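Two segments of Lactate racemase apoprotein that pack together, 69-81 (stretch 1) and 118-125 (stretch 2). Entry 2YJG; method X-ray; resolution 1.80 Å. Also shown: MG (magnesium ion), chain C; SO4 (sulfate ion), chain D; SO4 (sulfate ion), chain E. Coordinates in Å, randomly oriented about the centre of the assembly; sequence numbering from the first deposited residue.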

ATOM      1  N   ILE A  69      11.768  -4.975  13.042  1.00 12.67           N
ATOM      2  CA  ILE A  69      11.122  -3.760  13.524  1.00 13.60           C
ATOM      3  C   ILE A  69      11.708  -2.612  12.716  1.00 14.37           C
ATOM      4  O   ILE A  69      12.945  -2.537  12.533  1.00 13.24           O
ATOM      5  N   THR A  70      10.829  -1.759  12.180  1.00 14.34           N
ATOM      6  CA  THR A  70      11.235  -0.588  11.452  1.00 15.84           C
ATOM      7  C   THR A  70      10.574   0.632  12.054  1.00 16.32           C
ATOM      8  O   THR A  70       9.566   0.523  12.781  1.00 16.58           O
ATOM      9  N   SER A  71      11.131   1.800  11.747  1.00 17.36           N
ATOM     10  CA  SER A  71      10.586   3.053  12.201  1.00 19.71           C
ATOM     11  C   SER A  71       9.359   3.538  11.412  1.00 20.02           C
ATOM     12  O   SER A  71       9.063   3.120  10.305  1.00 19.15           O
ATOM     13  N   ASP A  72       8.656   4.483  11.991  1.00 22.93           N
ATOM     14  CA  ASP A  72       7.433   4.951  11.390  1.00 25.21           C
ATOM     15  C   ASP A  72       7.608   6.095  10.415  1.00 27.71           C
ATOM     16  O   ASP A  72       8.689   6.560  10.230  1.00 26.89           O
ATOM     17  N   HIS A  73       6.509   6.448   9.745  1.00 29.45           N
ATOM     18  CA  HIS A  73       6.415   7.579   8.801  1.00 31.35           C
ATOM     19  C   HIS A  73       6.956   8.906   9.349  1.00 31.36           C
ATOM     20  O   HIS A  73       7.341   9.772   8.558  1.00 32.45           O
ATOM     21  N   THR A  74       6.971   9.089  10.665  1.00 31.22           N
ATOM     22  CA  THR A  74       7.555  10.296  11.256  1.00 31.63           C
ATOM     23  C   THR A  74       9.114  10.312  11.388  1.00 30.13           C
ATOM     24  O   THR A  74       9.690  11.345  11.733  1.00 29.42           O
ATOM     25  N   ARG A  75       9.788   9.179  11.149  1.00 27.54           N
ATOM     26  CA  ARG A  75      11.235   9.117  11.341  1.00 26.48           C
ATOM     27  C   ARG A  75      11.869   9.091   9.964  1.00 26.17           C
ATOM     28  O   ARG A  75      11.263   8.584   9.013  1.00 27.03           O
ATOM     29  N   PRO A  76      13.071   9.651   9.828  1.00 24.65           N
ATOM     30  CA  PRO A  76      13.738   9.698   8.520  1.00 24.69           C
ATOM     31  C   PRO A  76      14.522   8.466   8.082  1.00 23.68           C
ATOM     32  O   PRO A  76      15.384   8.575   7.196  1.00 24.25           O
ATOM     33  N   VAL A  77      14.236   7.302   8.653  1.00 21.29           N
ATOM     34  CA  VAL A  77      14.920   6.079   8.257  1.00 20.22           C
ATOM     35  C   VAL A  77      14.726   5.800   6.740  1.00 19.53           C
ATOM     36  O   VAL A  77      13.603   5.763   6.218  1.00 18.84           O
ATOM     37  N   PRO A  78      15.830   5.655   6.002  1.00 20.58           N
ATOM     38  CA  PRO A  78      15.764   5.471   4.564  1.00 20.05           C
ATOM     39  C   PRO A  78      15.458   4.026   4.216  1.00 19.16           C
ATOM     40  O   PRO A  78      16.284   3.316   3.650  1.00 18.45           O
ATOM     41  N   SER A  79      14.257   3.580   4.560  1.00 18.74           N
ATOM     42  CA  SER A  79      13.960   2.158   4.474  1.00 18.03           C
ATOM     43  C   SER A  79      13.846   1.577   3.074  1.00 19.00           C
ATOM     44  O   SER A  79      13.930   0.362   2.916  1.00 17.56           O
ATOM     45  N   ARG A  80      13.595   2.410   2.055  1.00 19.68           N
ATOM     46  CA  ARG A  80      13.636   1.915   0.681  1.00 20.15           C
ATOM     47  C   ARG A  80      15.004   1.308   0.364  1.00 19.68           C
ATOM     48  O   ARG A  80      15.135   0.482  -0.499  1.00 19.78           O
ATOM     49  N   ILE A  81      16.050   1.772   1.040  1.00 18.49           N
ATOM     50  CA  ILE A  81      17.378   1.265   0.806  1.00 18.26           C
ATOM     51  C   ILE A  81      17.671   0.102   1.757  1.00 16.72           C
ATOM     52  O   ILE A  81      18.117  -0.978   1.344  1.00 14.65           O
ATOM     53  N   ALA A 118       4.605   6.197   0.843  1.00 24.88           N
ATOM     54  CA  ALA A 118       5.631   7.255   0.739  1.00 25.69           C
ATOM     55  C   ALA A 118       6.977   6.830   1.304  1.00 25.28           C
ATOM     56  O   ALA A 118       8.029   7.043   0.672  1.00 25.61           O
ATOM     57  N   LYS A 119       6.937   6.152   2.449  1.00 25.12           N
ATOM     58  CA  LYS A 119       8.150   5.696   3.149  1.00 25.17           C
ATOM     59  C   LYS A 119       8.862   4.521   2.508  1.00 23.56           C
ATOM     60  O   LYS A 119      10.078   4.566   2.328  1.00 22.61           O
ATOM     61  N   PHE A 120       8.104   3.467   2.194  1.00 22.72           N
ATOM     62  CA  PHE A 120       8.642   2.190   1.767  1.00 22.61           C
ATOM     63  C   PHE A 120       8.514   1.888   0.273  1.00 22.09           C
ATOM     64  O   PHE A 120       9.269   1.099  -0.244  1.00 22.49           O
ATOM     65  N   GLY A 121       7.613   2.575  -0.435  1.00 21.21           N
ATOM     66  CA  GLY A 121       7.392   2.294  -1.843  1.00 21.50           C
ATOM     67  C   GLY A 121       6.303   1.233  -1.983  1.00 21.43           C
ATOM     68  O   GLY A 121       6.134   0.363  -1.129  1.00 19.02           O
ATOM     69  N   GLU A 122       5.574   1.323  -3.088  1.00 21.33           N
ATOM     70  CA  GLU A 122       4.413   0.518  -3.355  1.00 21.51           C
ATOM     71  C   GLU A 122       4.701  -0.995  -3.406  1.00 20.46           C
ATOM     72  O   GLU A 122       3.984  -1.786  -2.805  1.00 19.67           O
ATOM     73  N   ASP A 123       5.764  -1.376  -4.089  1.00 19.31           N
ATOM     74  CA  ASP A 123       6.058  -2.791  -4.278  1.00 20.38           C
ATOM     75  C   ASP A 123       6.405  -3.421  -2.941  1.00 19.08           C
ATOM     76  O   ASP A 123       5.896  -4.490  -2.596  1.00 19.67           O
ATOM     77  N   LEU A 124       7.251  -2.750  -2.142  1.00 18.72           N
ATOM     78  CA  LEU A 124       7.642  -3.311  -0.866  1.00 17.13           C
ATOM     79  C   LEU A 124       6.428  -3.469   0.097  1.00 17.36           C
ATOM     80  O   LEU A 124       6.269  -4.515   0.759  1.00 16.22           O
ATOM     81  N   VAL A 125       5.527  -2.478   0.116  1.00 17.20           N
ATOM     82  CA  VAL A 125       4.347  -2.538   0.964  1.00 16.48           C
ATOM     83  C   VAL A 125       3.454  -3.717   0.536  1.00 16.35           C
ATOM     84  O   VAL A 125       3.038  -4.500   1.347  1.00 15.28           O
TER

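Two long cationic side chains donate to backbone carbonyls across the contact. Lys119 starts from a CA-to-CB bond pointing away from stretch 1, yet its chain (chi1 t, chi2 p, chi3 t) brings the amine back into the loop. There NZ donates to Arg75 O at 2.8 Å and to Val77 O at 2.7 Å, so a single ammonium ties together carbonyls two residues apart. The methylenes are used on the way: Lys119 CE lies 3.8 Å from Asp72 O, and CD lies 4.2 Å from His73 CA. The type I turn from Asp72 to Arg75, whose last residue supplies one of these carbonyls, is braced by Thr74 OG1, which donates to Asp72 OD1 at 2.6 Å.

Arg80 makes the reciprocal contact from stretch 1: its CA-to-CB bond points sideways, but its end comes nearer. With chi1 m and chi2 and chi3 t, it reaches along the end of the 118-120 helix, where NH2 donates to Ala118 O at 2.9 Å and NE to the same Ala118 O at 3.3 Å. One guanidinium face covers Phe120 C and Gly121 CA. Gly121, with positive phi, leaves room for this: an ideal CB would sit 2.8 Å from Arg80 NH1 and would also jam against the preceding carbonyl. The chain D sulfate, probably from the crystallisation liquor, joins the group, taking hydrogen bonds from Arg80 NH2 to O4 (2.8 Å) and from Glu122 N to O3 (2.7 Å).

Apolar packing centres on Phe120 (chi1 m), whose CB also starts away while its ring turns back. Ser79 and Thr70 both point toward stretch 2: Ser79 CB (chi1 m) meets Phe120 CE1 at 3.4 Å, and Thr70 CG2 (chi1 t) meets Phe120 CZ at 3.8 Å. Ser71 O lies at the ring edge. Leu124 (chi1 t, chi2 p) also points toward stretch 1, with CD2 4.2 Å from Ser79 O.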

ATOM      1  CB  ILE A  69      11.341  -3.485  15.003  1.00 12.85           C
ATOM      2  CG1 ILE A  69      10.782  -4.634  15.876  1.00 13.01           C
ATOM      3  CG2 ILE A  69      10.598  -2.197  15.377  1.00 13.44           C
ATOM      4  CD1 ILE A  69      11.140  -4.548  17.389  1.00 14.04           C
ATOM      5  CB  THR A  70      10.879  -0.710   9.960  1.00 16.21           C
ATOM      6  OG1 THR A  70      11.610   0.270   9.187  1.00 18.41           O
ATOM      7  CG2 THR A  70       9.406  -0.497   9.732  1.00 18.09           C
ATOM      8  CB  SER A  71      11.653   4.139  12.223  1.00 20.49           C
ATOM      9  OG  SER A  71      12.656   3.854  13.197  1.00 26.03           O
ATOM     10  CB  ASP A  72       6.312   5.181  12.414  1.00 26.39           C
ATOM     11  CG  ASP A  72       6.479   6.443  13.280  1.00 29.00           C
ATOM     12  OD1 ASP A  72       7.390   7.214  13.118  1.00 29.44           O
ATOM     13  OD2 ASP A  72       5.648   6.629  14.150  1.00 29.79           O
ATOM     14  CB  HIS A  73       4.932   7.796   8.359  1.00 32.15           C
ATOM     15  CG  HIS A  73       4.014   8.090   9.511  1.00 35.52           C
ATOM     16  ND1 HIS A  73       3.764   7.175  10.514  1.00 38.60           N
ATOM     17  CD2 HIS A  73       3.316   9.202   9.842  1.00 40.95           C
ATOM     18  CE1 HIS A  73       2.962   7.711  11.417  1.00 40.44           C
ATOM     19  NE2 HIS A  73       2.686   8.948  11.040  1.00 40.99           N
ATOM     20  CB  THR A  74       6.961  10.615  12.646  1.00 32.11           C
ATOM     21  OG1 THR A  74       7.549   9.789  13.658  1.00 35.14           O
ATOM     22  CG2 THR A  74       5.413  10.450  12.667  1.00 34.81           C
ATOM     23  CB  ARG A  75      11.646   7.879  12.156  1.00 26.18           C
ATOM     24  CG  ARG A  75      10.947   7.730  13.509  1.00 28.88           C
ATOM     25  CD  ARG A  75      10.994   8.954  14.411  1.00 33.90           C
ATOM     26  NE  ARG A  75      12.348   9.205  14.930  1.00 39.11           N
ATOM     27  CZ  ARG A  75      13.023  10.370  14.872  1.00 43.13           C
ATOM     28  NH1 ARG A  75      12.514  11.486  14.323  1.00 42.58           N
ATOM     29  NH2 ARG A  75      14.243  10.425  15.390  1.00 43.27           N
ATOM     30  CB  PRO A  76      14.678  10.893   8.683  1.00 25.47           C
ATOM     31  CG  PRO A  76      15.101  10.804  10.071  1.00 24.43           C
ATOM     32  CD  PRO A  76      13.854  10.365  10.850  1.00 25.90           C
ATOM     33  CB  VAL A  77      14.474   4.876   9.104  1.00 19.05           C
ATOM     34  CG1 VAL A  77      15.233   3.645   8.690  1.00 20.21           C
ATOM     35  CG2 VAL A  77      14.620   5.148  10.591  1.00 19.82           C
ATOM     36  CB  PRO A  78      17.157   5.872   4.085  1.00 20.68           C
ATOM     37  CG  PRO A  78      18.051   5.572   5.225  1.00 20.23           C
ATOM     38  CD  PRO A  78      17.222   5.742   6.487  1.00 21.03           C
ATOM     39  CB  SER A  79      12.719   1.822   5.309  1.00 18.85           C
ATOM     40  OG  SER A  79      12.881   2.206   6.663  1.00 17.19           O
ATOM     41  CB  ARG A  80      13.308   3.044  -0.326  1.00 21.06           C
ATOM     42  CG  ARG A  80      11.901   3.540  -0.303  1.00 24.12           C
ATOM     43  CD  ARG A  80      11.809   4.985  -0.900  1.00 27.02           C
ATOM     44  NE  ARG A  80      10.427   5.511  -0.971  1.00 30.55           N
ATOM     45  CZ  ARG A  80       9.521   5.214  -1.919  1.00 30.88           C
ATOM     46  NH1 ARG A  80       9.796   4.361  -2.894  1.00 27.51           N
ATOM     47  NH2 ARG A  80       8.300   5.762  -1.881  1.00 33.15           N
ATOM     48  CB  ILE A  81      18.419   2.348   0.978  1.00 19.08           C
ATOM     49  CG1 ILE A  81      18.282   3.417  -0.145  1.00 21.57           C
ATOM     50  CG2 ILE A  81      19.796   1.674   0.992  1.00 18.97           C
ATOM     51  CD1 ILE A  81      19.047   4.723   0.116  1.00 23.94           C
ATOM     52  CB  ALA A 118       5.149   8.578   1.377  1.00 26.33           C
ATOM     53  CB  LYS A 119       7.813   5.302   4.588  1.00 25.39           C
ATOM     54  CG  LYS A 119       9.017   5.153   5.467  1.00 29.98           C
ATOM     55  CD  LYS A 119       9.348   6.575   5.959  1.00 31.53           C
ATOM     56  CE  LYS A 119      10.473   6.549   6.889  1.00 30.67           C
ATOM     57  NZ  LYS A 119      11.540   7.458   6.423  1.00 26.19           N
ATOM     58  CB  PHE A 120       7.964   1.066   2.586  1.00 23.05           C
ATOM     59  CG  PHE A 120       8.087   1.254   4.050  1.00 23.21           C
ATOM     60  CD1 PHE A 120       9.309   1.061   4.688  1.00 24.55           C
ATOM     61  CD2 PHE A 120       7.002   1.630   4.824  1.00 24.36           C
ATOM     62  CE1 PHE A 120       9.426   1.239   6.052  1.00 21.38           C
ATOM     63  CE2 PHE A 120       7.140   1.845   6.192  1.00 22.19           C
ATOM     64  CZ  PHE A 120       8.363   1.622   6.802  1.00 23.09           C
ATOM     65  CB  GLU A 122       3.890   1.029  -4.688  1.00 22.39           C
ATOM     66  CG  GLU A 122       2.722   0.410  -5.249  1.00 28.20           C
ATOM     67  CD  GLU A 122       1.962   1.404  -6.124  1.00 30.79           C
ATOM     68  OE1 GLU A 122       2.034   2.616  -5.848  1.00 29.63           O
ATOM     69  OE2 GLU A 122       1.272   0.953  -7.042  1.00 36.46           O
ATOM     70  CB  ASP A 123       7.227  -2.985  -5.265  1.00 20.09           C
ATOM     71  CG  ASP A 123       6.887  -2.607  -6.708  1.00 22.63           C
ATOM     72  OD1 ASP A 123       5.722  -2.376  -7.071  1.00 22.89           O
ATOM     73  OD2 ASP A 123       7.834  -2.594  -7.504  1.00 31.16           O
ATOM     74  CB  LEU A 124       8.761  -2.425  -0.278  1.00 18.02           C
ATOM     75  CG  LEU A 124       9.760  -2.888   0.752  1.00 19.51           C
ATOM     76  CD1 LEU A 124      10.361  -4.227   0.345  1.00 12.14           C
ATOM     77  CD2 LEU A 124      10.857  -1.754   0.895  1.00 17.54           C
ATOM     78  CB  VAL A 125       3.569  -1.188   0.992  1.00 17.70           C
ATOM     79  CG1 VAL A 125       2.215  -1.325   1.629  1.00 16.75           C
ATOM     80  CG2 VAL A 125       4.400  -0.078   1.707  1.00 16.89           C
TER
HETATM   81 MG    MG C1427       1.920  -6.581   1.950  1.00 15.50          MG
HETATM   82  S   SO4 D1428       6.675   4.285  -5.238  1.00 32.19           S
HETATM   83  O1  SO4 D1428       7.845   3.458  -5.400  1.00 37.57           O
HETATM   84  O2  SO4 D1428       6.229   4.946  -6.440  1.00 36.44           O
HETATM   85  O3  SO4 D1428       5.549   3.546  -4.703  1.00 40.70           O
HETATM   86  O4  SO4 D1428       6.920   5.300  -4.242  1.00 37.83           O
HETATM   87  S   SO4 E1429      13.888   6.320  17.476  1.00 42.16           S
HETATM   88  O1  SO4 E1429      13.705   4.870  17.548  1.00 42.20           O
HETATM   89  O2  SO4 E1429      14.064   6.654  16.043  1.00 39.49           O
HETATM   90  O3  SO4 E1429      12.764   7.132  18.023  1.00 32.86           O
HETATM   91  O4  SO4 E1429      15.050   6.543  18.269  1.00 39.90           O